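Long-range contact in endoglucanase (PDB 5NRM), which serves, through this type I cohesin domain of scaffoldin, to hold dockerin-bearing enzymes in the cellulosome, the whole protein probably also hydrolysing cellulose: residues A[22-27]-A[92-97]. Sequence-based numbering, arbitrary orientation. Where two conformers were deposited one is given.
Sequences VKLSGI and GVFANL
The carbonyl oxygen of Val22 is gripped by two consecutive amides of the neighbouring strand, the signature of a classic beta bulge. Phe94 N reaches Val22 O at 2.7 Å in the plane of the carbonyl, while Ala95 N comes to Val22 O at 3.1 Å, tilted from that plane. Because Phe94 and Ala95 share one partner, the register slips by a residue between Val22 and Lys23. Regular antiparallel pairing holds on both sides of the slip: Val22 N donates to Ala95 O (2.8 Å) in a nearly straight bond, and Leu24 and Gly92 exchange two more. At the backbone angles of Gly92 a CB would jam against the preceding carbonyl oxygen, which calls for glycine.

The bulge also places the Phe94 side chain. With psi of -37°, as at the first position of a classic bulge, Phe94 directs its CB toward strand 17-25. CG anti to the backbone N (chi1 180°) then carries the ring away from that strand into the interior, where Leu24 CD1 meets Phe94 CD1 obliquely at 4.0 Å. Phe64 adds an edge-to-face ring contact, and Val76 and Phe78 of strand 73-79 also touch Phe94. Further along, Val22 CG2 touches Leu97 CD1 at 3.9 Å, and the CB atoms of Val22 and Ala95 stand 4.2 Å apart. On the other face, the aliphatic part of Lys23 lies across Val93, a turn at chi3 (95°) bringing CE, like CG, near Val93 CG2.

The contact joins strands 17-25 and 92-101 of the cohesin beta-sandwich. Its two-donor carbonyl gives both bulge amides a partner, fitting the extra residue into the hydrogen-bonded ladder, while the bulge geometry sends the Phe94 ring toward the core.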
ATOM      1  N   VAL A  22      -4.865  -7.602  -7.196  1.00  9.08           N
ATOM      2  CA  VAL A  22      -4.738  -7.694  -5.729  1.00  9.06           C
ATOM      3  C   VAL A  22      -6.045  -7.231  -5.133  1.00  9.20           C
ATOM      4  O   VAL A  22      -6.560  -6.150  -5.489  1.00  9.67           O
ATOM      5  CB  VAL A  22      -3.584  -6.784  -5.235  1.00  8.99           C
ATOM      6  CG1 VAL A  22      -3.457  -6.877  -3.730  1.00  9.30           C
ATOM      7  CG2 VAL A  22      -2.265  -7.094  -5.916  1.00  9.45           C
ATOM      8  N   LYS A  23      -6.632  -8.067  -4.295  1.00  8.95           N
ATOM      9  CA  LYS A  23      -8.036  -7.877  -3.877  1.00  9.85           C
ATOM     10  C   LYS A  23      -8.135  -7.789  -2.350  1.00  9.82           C
ATOM     11  O   LYS A  23      -7.271  -8.324  -1.616  1.00 10.69           O
ATOM     12  CB  LYS A  23      -8.869  -9.033  -4.340  1.00 11.21           C
ATOM     13  CG  LYS A  23      -8.931  -9.162  -5.851  1.00 13.13           C
ATOM     14  CD  LYS A  23      -9.661 -10.430  -6.288  1.00 15.98           C
ATOM     15  CE  LYS A  23     -11.074 -10.054  -6.552  1.00 20.38           C
ATOM     16  NZ  LYS A  23     -11.815 -11.229  -6.982  1.00 21.67           N
ATOM     17  N   LEU A  24      -9.214  -7.118  -1.909  1.00  9.69           N
ATOM     18  CA  LEU A  24      -9.652  -7.104  -0.515  1.00 10.30           C
ATOM     19  C   LEU A  24     -11.000  -7.739  -0.466  1.00 10.71           C
ATOM     20  O   LEU A  24     -11.871  -7.540  -1.344  1.00 10.91           O
ATOM     21  CB  LEU A  24      -9.732  -5.695   0.004  1.00 10.05           C
ATOM     22  CG  LEU A  24      -8.471  -4.902  -0.029  1.00 10.07           C
ATOM     23  CD1 LEU A  24      -8.718  -3.539   0.615  1.00 10.44           C
ATOM     24  CD2 LEU A  24      -7.297  -5.607   0.673  1.00 10.23           C
ATOM     25  N   SER A  25     -11.207  -8.524   0.587  1.00 10.80           N
ATOM     26  CA  SER A  25     -12.517  -9.062   0.877  0.50 11.92           C
ATOM     27  C   SER A  25     -12.770  -9.020   2.370  1.00 11.77           C
ATOM     28  O   SER A  25     -11.835  -9.019   3.155  1.00 11.91           O
ATOM     29  CB  SER A  25     -12.697 -10.490   0.334  0.50 12.66           C
ATOM     30  OG  SER A  25     -12.029 -11.423   1.168  0.50 13.95           O
ATOM     31  N   GLY A  26     -14.041  -8.961   2.708  1.00 12.58           N
ATOM     32  CA  GLY A  26     -14.447  -8.857   4.114  1.00 13.00           C
ATOM     33  C   GLY A  26     -14.237  -7.512   4.744  1.00 13.30           C
ATOM     34  O   GLY A  26     -14.064  -7.394   5.979  1.00 14.12           O
ATOM     35  N   ILE A  27     -14.243  -6.463   3.926  1.00 13.45           N
ATOM     36  CA  ILE A  27     -14.211  -5.093   4.461  1.00 13.73           C
ATOM     37  C   ILE A  27     -15.471  -4.940   5.265  1.00 15.96           C
ATOM     38  O   ILE A  27     -16.559  -5.310   4.811  1.00 17.34           O
ATOM     39  CB  ILE A  27     -14.173  -4.072   3.330  1.00 13.14           C
ATOM     40  CG1 ILE A  27     -12.838  -4.205   2.605  1.00 12.57           C
ATOM     41  CG2 ILE A  27     -14.319  -2.661   3.849  1.00 13.44           C
ATOM     42  CD1 ILE A  27     -12.704  -3.390   1.326  1.00 12.39           C
ATOM     43  N   GLY A  92     -13.395  -6.124  -3.502  1.00 10.40           N
ATOM     44  CA  GLY A  92     -13.045  -6.273  -4.902  1.00 10.48           C
ATOM     45  C   GLY A  92     -11.582  -6.020  -5.126  1.00  9.96           C
ATOM     46  O   GLY A  92     -10.743  -6.197  -4.245  1.00  9.91           O
ATOM     47  N   VAL A  93     -11.273  -5.586  -6.339  1.00  9.55           N
ATOM     48  CA  VAL A  93      -9.937  -5.372  -6.776  1.00  9.00           C
ATOM     49  C   VAL A  93      -9.476  -4.029  -6.216  1.00  8.87           C
ATOM     50  O   VAL A  93     -10.062  -2.969  -6.440  1.00  9.33           O
ATOM     51  CB  VAL A  93      -9.804  -5.415  -8.350  1.00  9.02           C
ATOM     52  CG1 VAL A  93      -8.373  -5.166  -8.720  1.00  8.87           C
ATOM     53  CG2 VAL A  93     -10.230  -6.745  -8.872  1.00  9.14           C
ATOM     54  N   PHE A  94      -8.370  -4.121  -5.507  1.00  9.01           N
ATOM     55  CA  PHE A  94      -7.669  -2.963  -4.923  1.00  8.79           C
ATOM     56  C   PHE A  94      -6.524  -2.432  -5.776  1.00  8.60           C
ATOM     57  O   PHE A  94      -6.264  -1.236  -5.798  1.00  8.74           O
ATOM     58  CB  PHE A  94      -7.118  -3.395  -3.522  1.00  9.32           C
ATOM     59  CG  PHE A  94      -6.355  -2.298  -2.788  1.00  9.89           C
ATOM     60  CD1 PHE A  94      -7.036  -1.255  -2.147  1.00 10.43           C
ATOM     61  CD2 PHE A  94      -5.023  -2.351  -2.677  1.00 10.59           C
ATOM     62  CE1 PHE A  94      -6.292  -0.311  -1.453  1.00 11.01           C
ATOM     63  CE2 PHE A  94      -4.282  -1.384  -2.023  1.00 11.53           C
ATOM     64  CZ  PHE A  94      -4.916  -0.395  -1.363  1.00 10.85           C
ATOM     65  N   ALA A  95      -5.775  -3.309  -6.433  1.00  8.44           N
ATOM     66  CA  ALA A  95      -4.708  -2.901  -7.370  1.00  8.52           C
ATOM     67  C   ALA A  95      -4.659  -3.866  -8.522  1.00  9.04           C
ATOM     68  O   ALA A  95      -4.853  -5.076  -8.326  1.00  9.24           O
ATOM     69  CB  ALA A  95      -3.356  -2.858  -6.698  1.00  8.40           C
ATOM     70  N   ASN A  96      -4.341  -3.352  -9.703  1.00  9.06           N
ATOM     71  CA  ASN A  96      -4.020  -4.176 -10.911  1.00  9.16           C
ATOM     72  C   ASN A  96      -2.553  -3.988 -11.224  1.00  8.18           C
ATOM     73  O   ASN A  96      -2.157  -2.840 -11.520  1.00  8.72           O
ATOM     74  CB  ASN A  96      -4.916  -3.730 -12.069  1.00  9.97           C
ATOM     75  CG  ASN A  96      -6.375  -4.077 -11.799  1.00 10.58           C
ATOM     76  OD1 ASN A  96      -7.276  -3.144 -11.700  1.00 13.71           O
ATOM     77  ND2 ASN A  96      -6.640  -5.343 -11.682  1.00  9.65           N
ATOM     78  N   LEU A  97      -1.790  -5.073 -11.209  1.00  8.37           N
ATOM     79  CA  LEU A  97      -0.395  -5.029 -11.444  1.00  8.25           C
ATOM     80  C   LEU A  97      -0.187  -5.476 -12.895  1.00  8.80           C
ATOM     81  O   LEU A  97      -0.557  -6.582 -13.246  1.00  9.47           O
ATOM     82  CB  LEU A  97       0.325  -5.915 -10.453  1.00  8.23           C
ATOM     83  CG  LEU A  97       0.056  -5.651  -8.970  1.00  8.72           C
ATOM     84  CD1 LEU A  97       0.853  -6.709  -8.167  1.00  9.59           C
ATOM     85  CD2 LEU A  97       0.382  -4.201  -8.584  1.00  8.60           C
TER